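Local structure of EmGH1 (Erythrobacter marinus, 5Z87) at residues V299-W304 and G308-D313; T230-F235 and A267-A272; R46-A51 and Y368-A373. The protein probably hydrolyses beta-glucosidic bonds as a family 3 glycoside hydrolase, and may also act on xylosides and arabinofuranosides. All blocks are in the same frame, centred on the assembly; numbering follows the deposited sequence.

Contact 1. Residues V299-W304 and G308-D313; sequences VLRDDW and GYVVSD
R301 and G308 meet end-on: both terminal nitrogens of the guanidinium close on a single backbone oxygen. R301 NH1 lies 3.0 Å from G308 O and R301 NH2 is equally near, in a forked pair of hydrogen bonds bent to about 145°. The oxygen sits at the edge of the guanidinium, in its plane, whereas the two nitrogens stand off the carbonyl plane, both on the same face of it. The arginine chain leaves the helix with CG beside the backbone N (chi1 -61°) and bends at chi2, which carries its head to the start of the strand. Next to this polar grip, L300 and V310 cross obliquely, L300 CD2 resting 3.6 Å from V310 CG2. The same methyl of V310 also lies 3.8 Å from R301 NH1, neither squarely over the guanidinium nor at its edge, so one branch of the valine touches both leucine and arginine. R301 NH1 further forms a salt bridge with D343 and R301 NH2 bonds F306 O, so three acceptors fix the rotation of the group. With an alanine here, G308 O is likely to lose both of its donors from this side chain, and D343 its salt bridge. The helical segment 299-303 and strand 309-311 run nearly antiparallel, their axes 170° apart and 11.4 Å at closest approach, as in an alpha-to-beta return of a TIM-type barrel. A wider pi-type turn, W304 N to V299 O, lies in this part of the chain. L300 and V310 both reach L277 of the adjacent strand 276-279, W304 packs on helix 263-270, and V310 pairs through its backbone with D343 and I344.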
# COMPACT_ATOMS: atom_id res chain seq x y z
N VAL A 299 20.00 4.96 -15.47
CA VAL A 299 20.52 5.02 -14.10
C VAL A 299 21.75 4.13 -13.95
O VAL A 299 22.80 4.56 -13.46
CB VAL A 299 19.43 4.64 -13.10
CG1 VAL A 299 20.04 4.31 -11.75
CG2 VAL A 299 18.40 5.77 -12.97
N LEU A 300 21.63 2.87 -14.36
CA LEU A 300 22.65 1.88 -14.01
C LEU A 300 23.91 2.09 -14.84
O LEU A 300 25.02 2.14 -14.30
CB LEU A 300 22.09 0.48 -14.19
CG LEU A 300 22.97 -0.72 -13.83
CD1 LEU A 300 23.43 -0.68 -12.39
CD2 LEU A 300 22.19 -1.98 -14.12
N ARG A 301 23.76 2.26 -16.16
CA ARG A 301 24.90 2.48 -17.05
C ARG A 301 25.35 3.94 -17.05
O ARG A 301 26.51 4.24 -16.77
CB ARG A 301 24.56 2.02 -18.47
CG ARG A 301 24.21 0.56 -18.57
CD ARG A 301 25.32 -0.32 -18.01
NE ARG A 301 24.94 -1.74 -18.04
CZ ARG A 301 25.77 -2.75 -17.77
NH1 ARG A 301 25.30 -3.99 -17.84
NH2 ARG A 301 27.05 -2.51 -17.45
N ASP A 302 24.44 4.86 -17.37
CA ASP A 302 24.84 6.25 -17.59
C ASP A 302 25.10 6.98 -16.29
O ASP A 302 26.14 7.63 -16.13
CB ASP A 302 23.77 7.00 -18.41
CG ASP A 302 23.61 6.46 -19.83
OD1 ASP A 302 24.45 5.63 -20.26
OD2 ASP A 302 22.64 6.86 -20.50
N ASP A 303 24.16 6.92 -15.33
CA ASP A 303 24.34 7.69 -14.10
C ASP A 303 25.42 7.07 -13.22
O ASP A 303 26.26 7.78 -12.67
CB ASP A 303 23.04 7.77 -13.31
CG ASP A 303 22.02 8.72 -13.92
OD1 ASP A 303 22.30 9.42 -14.91
OD2 ASP A 303 20.90 8.77 -13.36
N TRP A 304 25.39 5.75 -13.04
CA TRP A 304 26.28 5.10 -12.08
C TRP A 304 27.55 4.54 -12.68
O TRP A 304 28.47 4.22 -11.93
CB TRP A 304 25.56 3.95 -11.36
CG TRP A 304 24.38 4.35 -10.52
CD1 TRP A 304 23.96 5.63 -10.23
CD2 TRP A 304 23.47 3.47 -9.87
NE1 TRP A 304 22.84 5.58 -9.43
CE2 TRP A 304 22.52 4.27 -9.19
CE3 TRP A 304 23.36 2.08 -9.79
CZ2 TRP A 304 21.47 3.72 -8.45
CZ3 TRP A 304 22.32 1.53 -9.05
CH2 TRP A 304 21.38 2.35 -8.39
N GLY A 308 29.53 -4.05 -15.27
CA GLY A 308 29.33 -5.48 -15.14
C GLY A 308 28.17 -5.97 -15.98
O GLY A 308 27.77 -5.35 -16.97
N TYR A 309 27.61 -7.10 -15.55
CA TYR A 309 26.52 -7.75 -16.26
C TYR A 309 25.20 -7.59 -15.51
O TYR A 309 25.17 -7.53 -14.27
CB TYR A 309 26.82 -9.25 -16.48
CG TYR A 309 26.93 -10.04 -15.20
CD1 TYR A 309 25.80 -10.62 -14.62
CD2 TYR A 309 28.16 -10.23 -14.58
CE1 TYR A 309 25.89 -11.35 -13.45
CE2 TYR A 309 28.26 -10.96 -13.40
CZ TYR A 309 27.12 -11.51 -12.84
OH TYR A 309 27.20 -12.23 -11.66
N VAL A 310 24.12 -7.54 -16.27
CA VAL A 310 22.77 -7.63 -15.76
C VAL A 310 22.26 -9.02 -16.12
O VAL A 310 22.19 -9.38 -17.30
CB VAL A 310 21.86 -6.54 -16.33
CG1 VAL A 310 20.41 -6.83 -15.98
CG2 VAL A 310 22.28 -5.18 -15.81
N VAL A 311 21.91 -9.79 -15.11
CA VAL A 311 21.32 -11.11 -15.32
C VAL A 311 19.83 -11.01 -15.02
O VAL A 311 19.40 -10.27 -14.13
CB VAL A 311 22.00 -12.19 -14.46
CG1 VAL A 311 22.00 -11.81 -12.97
CG2 VAL A 311 21.36 -13.54 -14.68
N SER A 312 19.03 -11.71 -15.82
CA SER A 312 17.61 -11.77 -15.54
C SER A 312 17.35 -12.65 -14.33
O SER A 312 18.13 -13.54 -13.99
CB SER A 312 16.86 -12.33 -16.75
OG SER A 312 16.90 -13.75 -16.73
N ASP A 313 16.22 -12.40 -13.67
CA ASP A 313 15.67 -13.40 -12.78
C ASP A 313 15.03 -14.53 -13.60
O ASP A 313 14.81 -14.41 -14.81
CB ASP A 313 14.68 -12.77 -11.81
CG ASP A 313 14.52 -13.56 -10.52
OD1 ASP A 313 14.80 -14.78 -10.53
OD2 ASP A 313 14.13 -12.96 -9.49

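Contact 2. Residues T230-F235 and A267-A272; sequences TSVKHF and AAITEA
V232 turns its two methyls toward A268 and I269 through a chi1 of -68°, which sets CG1 anti to the carbonyl carbon and holds CG2 between the backbone N and the carbonyl carbon. CG1 thereby meets the single methyl of A268, with V232 CG1 and A268 CB 3.9 Å apart. CG2 serves the other helix residue: I269 starts off to one side, but its chain, turned back at chi2 (-72°), brings the end methyl round, leaving I269 CD1 4.3 Å from V232 CG2. The valine's two branches are thus shared between consecutive helix positions, a short methyl and a long branch, in an entirely apolar meeting of buried groups. The small A268 is consistent with the close approach of helix and strand, the CA atoms of V232 and A268 lying 7.5 Å apart. A267 O accepts from both E271 N and A272 N. Next along the strand, K233 and H234, joined by a cis peptide bond, belong to the ligand pocket, where both bond a dithiothreitol that probably comes from the crystallisation liquor. Strand 229-235 is flanked in the parallel sheet by strand 276-279, V232 being hydrogen-bonded to G276 and M278. L277 of that strand touches both V232 and I269, and P180 and I182 also pack on V232, while helix 201-216 covers T230, A267 and A272.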
# COMPACT_ATOMS: atom_id res chain seq x y z
N THR A 230 29.28 -11.12 -7.11
CA THR A 230 27.93 -10.87 -6.60
C THR A 230 27.03 -10.40 -7.74
O THR A 230 27.47 -9.70 -8.65
CB THR A 230 27.94 -9.79 -5.52
OG1 THR A 230 28.60 -8.62 -6.01
CG2 THR A 230 28.67 -10.27 -4.28
N SER A 231 25.75 -10.80 -7.68
CA SER A 231 24.70 -10.23 -8.52
C SER A 231 23.63 -9.64 -7.59
O SER A 231 22.71 -10.34 -7.16
CB SER A 231 24.10 -11.28 -9.46
OG SER A 231 25.10 -12.16 -9.95
N VAL A 232 23.75 -8.35 -7.28
CA VAL A 232 22.83 -7.75 -6.33
C VAL A 232 21.43 -7.71 -6.93
O VAL A 232 21.24 -7.42 -8.12
CB VAL A 232 23.32 -6.35 -5.92
CG1 VAL A 232 24.61 -6.49 -5.11
CG2 VAL A 232 23.59 -5.50 -7.16
N LYS A 233 20.43 -8.05 -6.11
CA LYS A 233 19.07 -8.24 -6.59
C LYS A 233 18.11 -7.70 -5.53
O LYS A 233 18.51 -7.49 -4.38
CB LYS A 233 18.81 -9.72 -6.88
CG LYS A 233 18.94 -10.61 -5.66
CD LYS A 233 18.69 -12.06 -5.99
CE LYS A 233 18.45 -12.87 -4.70
NZ LYS A 233 18.54 -14.36 -4.91
N HIS A 234 16.85 -7.43 -5.91
CA HIS A 234 16.31 -7.49 -7.26
C HIS A 234 15.96 -6.09 -7.77
O HIS A 234 15.09 -5.44 -7.20
CB HIS A 234 15.07 -8.37 -7.31
CG HIS A 234 15.23 -9.69 -6.62
ND1 HIS A 234 15.28 -9.81 -5.24
CD2 HIS A 234 15.31 -10.95 -7.11
CE1 HIS A 234 15.39 -11.09 -4.92
NE2 HIS A 234 15.41 -11.80 -6.03
N PHE A 235 16.63 -5.66 -8.85
CA PHE A 235 16.62 -4.28 -9.35
C PHE A 235 15.30 -3.98 -10.06
O PHE A 235 15.04 -4.55 -11.13
CB PHE A 235 17.78 -4.11 -10.32
CG PHE A 235 18.24 -2.71 -10.51
CD1 PHE A 235 18.68 -1.95 -9.43
CD2 PHE A 235 18.30 -2.16 -11.78
CE1 PHE A 235 19.15 -0.65 -9.62
CE2 PHE A 235 18.75 -0.86 -11.98
CZ PHE A 235 19.19 -0.10 -10.90
N ALA A 267 25.34 1.99 -3.77
CA ALA A 267 26.55 1.73 -3.02
C ALA A 267 27.22 0.43 -3.45
O ALA A 267 28.45 0.38 -3.61
CB ALA A 267 26.24 1.70 -1.52
N ALA A 268 26.44 -0.63 -3.63
CA ALA A 268 26.98 -1.90 -4.12
C ALA A 268 27.68 -1.74 -5.46
O ALA A 268 28.75 -2.32 -5.69
CB ALA A 268 25.86 -2.93 -4.24
N ILE A 269 27.08 -0.96 -6.36
CA ILE A 269 27.58 -0.86 -7.73
C ILE A 269 28.76 0.10 -7.80
O ILE A 269 29.83 -0.27 -8.30
CB ILE A 269 26.44 -0.42 -8.67
CG1 ILE A 269 25.39 -1.52 -8.81
CG2 ILE A 269 26.99 -0.02 -10.03
CD1 ILE A 269 25.84 -2.73 -9.62
N THR A 270 28.61 1.32 -7.28
CA THR A 270 29.61 2.37 -7.46
C THR A 270 30.67 2.42 -6.36
O THR A 270 31.68 3.09 -6.55
CB THR A 270 28.98 3.76 -7.52
OG1 THR A 270 28.50 4.12 -6.21
CG2 THR A 270 27.84 3.84 -8.55
N GLU A 271 30.46 1.78 -5.22
CA GLU A 271 31.46 1.83 -4.15
C GLU A 271 32.11 0.47 -3.89
O GLU A 271 33.33 0.38 -3.82
CB GLU A 271 30.85 2.35 -2.84
CG GLU A 271 30.36 3.79 -2.84
CD GLU A 271 29.61 4.14 -1.54
OE1 GLU A 271 29.99 3.62 -0.47
OE2 GLU A 271 28.63 4.92 -1.59
N ALA A 272 31.32 -0.59 -3.73
CA ALA A 272 31.88 -1.90 -3.46
C ALA A 272 32.25 -2.66 -4.73
O ALA A 272 32.97 -3.66 -4.64
CB ALA A 272 30.90 -2.75 -2.63

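Contact 3. Residues R46-A51 and Y368-A373; sequences RAAALA and YVRRAA
A51, in the last turn of helix 43-51, approaches R370 of helix 366-382 with their CA atoms 7.4 Å apart, the nearest pair between the two segments. The alanine methyl points at the other helix and sits over the centre of one face of the R370 guanidinium, with A51 CB 3.5 Å from R370 CZ. R370 gets there by holding CG anti to its own N (chi1 158°) and bending at chi2, so that the chain extends toward helix 43-51 and lays its flat head against the methyl. One turn earlier, A48 presents its carbonyl obliquely, with A48 O 3.7 Å from R370 NH2, a van der Waals approach. The contact joins a helix near the modelled N-terminus to one of the N-terminal family 3 domain, away from the ligand pocket, and M59 of helix 56-61 also touches R370. The guanidinium finds its polar partners beyond the two segments: NE forms a salt bridge with E374, and NH1 bonds N52 OD1. The arginine's work is therefore divided, its face given to an apolar methyl while its edge nitrogens reach a carboxylate and an amide, which probably keeps the charge partly neutralised and the plane from rotating.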
# COMPACT_ATOMS: atom_id res chain seq x y z
N ARG A 46 40.87 -7.15 -22.17
CA ARG A 46 40.90 -8.53 -22.65
C ARG A 46 39.57 -8.93 -23.26
O ARG A 46 39.54 -9.67 -24.25
CB ARG A 46 41.30 -9.48 -21.52
CG ARG A 46 42.70 -9.22 -20.97
CD ARG A 46 43.01 -10.07 -19.75
NE ARG A 46 43.07 -11.48 -20.11
CZ ARG A 46 43.30 -12.46 -19.25
NH1 ARG A 46 43.47 -12.20 -17.96
NH2 ARG A 46 43.33 -13.72 -19.67
N ALA A 47 38.46 -8.42 -22.71
CA ALA A 47 37.14 -8.80 -23.25
C ALA A 47 36.91 -8.20 -24.63
O ALA A 47 36.38 -8.87 -25.53
CB ALA A 47 36.02 -8.38 -22.29
N ALA A 48 37.28 -6.93 -24.83
CA ALA A 48 37.17 -6.34 -26.16
C ALA A 48 38.02 -7.10 -27.17
O ALA A 48 37.56 -7.43 -28.27
CB ALA A 48 37.57 -4.87 -26.11
N ALA A 49 39.28 -7.39 -26.81
CA ALA A 49 40.15 -8.11 -27.74
C ALA A 49 39.56 -9.46 -28.12
O ALA A 49 39.61 -9.87 -29.29
CB ALA A 49 41.54 -8.26 -27.13
N LEU A 50 38.97 -10.17 -27.15
CA LEU A 50 38.39 -11.47 -27.45
C LEU A 50 37.14 -11.33 -28.29
O LEU A 50 36.92 -12.11 -29.23
CB LEU A 50 38.08 -12.21 -26.15
CG LEU A 50 37.36 -13.55 -26.28
CD1 LEU A 50 38.17 -14.50 -27.15
CD2 LEU A 50 37.06 -14.17 -24.90
N ALA A 51 36.30 -10.34 -27.97
CA ALA A 51 35.03 -10.19 -28.68
C ALA A 51 35.25 -9.88 -30.16
O ALA A 51 34.47 -10.32 -31.01
CB ALA A 51 34.19 -9.10 -28.01
N TYR A 368 23.81 -4.99 -30.17
CA TYR A 368 23.26 -5.30 -28.85
C TYR A 368 23.76 -6.64 -28.34
O TYR A 368 24.04 -6.80 -27.14
CB TYR A 368 21.72 -5.27 -28.91
CG TYR A 368 21.17 -3.86 -29.00
CD1 TYR A 368 21.15 -3.03 -27.89
CD2 TYR A 368 20.70 -3.35 -30.21
CE1 TYR A 368 20.66 -1.74 -27.96
CE2 TYR A 368 20.21 -2.05 -30.29
CZ TYR A 368 20.20 -1.25 -29.16
OH TYR A 368 19.73 0.03 -29.23
N VAL A 369 23.89 -7.63 -29.23
CA VAL A 369 24.51 -8.89 -28.85
C VAL A 369 25.94 -8.66 -28.39
O VAL A 369 26.37 -9.20 -27.37
CB VAL A 369 24.43 -9.89 -30.01
CG1 VAL A 369 25.19 -11.15 -29.66
CG2 VAL A 369 22.98 -10.22 -30.30
N ARG A 370 26.68 -7.82 -29.12
CA ARG A 370 28.08 -7.55 -28.79
C ARG A 370 28.20 -6.75 -27.49
O ARG A 370 29.11 -7.00 -26.69
CB ARG A 370 28.74 -6.81 -29.96
CG ARG A 370 30.00 -6.01 -29.64
CD ARG A 370 31.13 -6.91 -29.25
NE ARG A 370 32.34 -6.19 -28.82
CZ ARG A 370 33.45 -6.09 -29.57
NH1 ARG A 370 33.47 -6.64 -30.78
NH2 ARG A 370 34.51 -5.44 -29.11
N ARG A 371 27.31 -5.78 -27.27
CA ARG A 371 27.31 -5.05 -26.00
C ARG A 371 27.13 -6.00 -24.83
O ARG A 371 27.88 -5.96 -23.84
CB ARG A 371 26.21 -3.98 -26.01
CG ARG A 371 26.21 -3.09 -24.76
CD ARG A 371 25.04 -2.09 -24.77
NE ARG A 371 23.73 -2.74 -24.64
CZ ARG A 371 22.59 -2.08 -24.43
NH1 ARG A 371 22.58 -0.76 -24.33
NH2 ARG A 371 21.45 -2.75 -24.33
N ALA A 372 26.16 -6.92 -24.93
CA ALA A 372 25.90 -7.84 -23.84
C ALA A 372 27.05 -8.84 -23.68
O ALA A 372 27.58 -9.02 -22.57
CB ALA A 372 24.57 -8.56 -24.07
N ALA A 373 27.47 -9.49 -24.77
CA ALA A 373 28.51 -10.51 -24.66
C ALA A 373 29.83 -9.93 -24.15
O ALA A 373 30.59 -10.63 -23.46
CB ALA A 373 28.72 -11.22 -25.99

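In the fold
Contacts 1 and 2 adjoin in space, their centres 9 Å apart, contact 2 closing along the chain before contact 1 opens, and both rest on the same parallel sheet of the N-terminal barrel-type domain. They touch directly: Y309 OH is 2.7 Å from S231 OG in a probable hydrogen bond, and W304 packs against F235. Near the ligand pocket, D313 OD2 lies 3.3 Å from H234 CD2; both residues, with K233, line the site occupied by dithiothreitol, although the packing pairs themselves lie away from it. Contact 3 closes a long loop enclosing both others and stands apart, its centre 16 Å from that of contact 1 and 22 Å from that of contact 2.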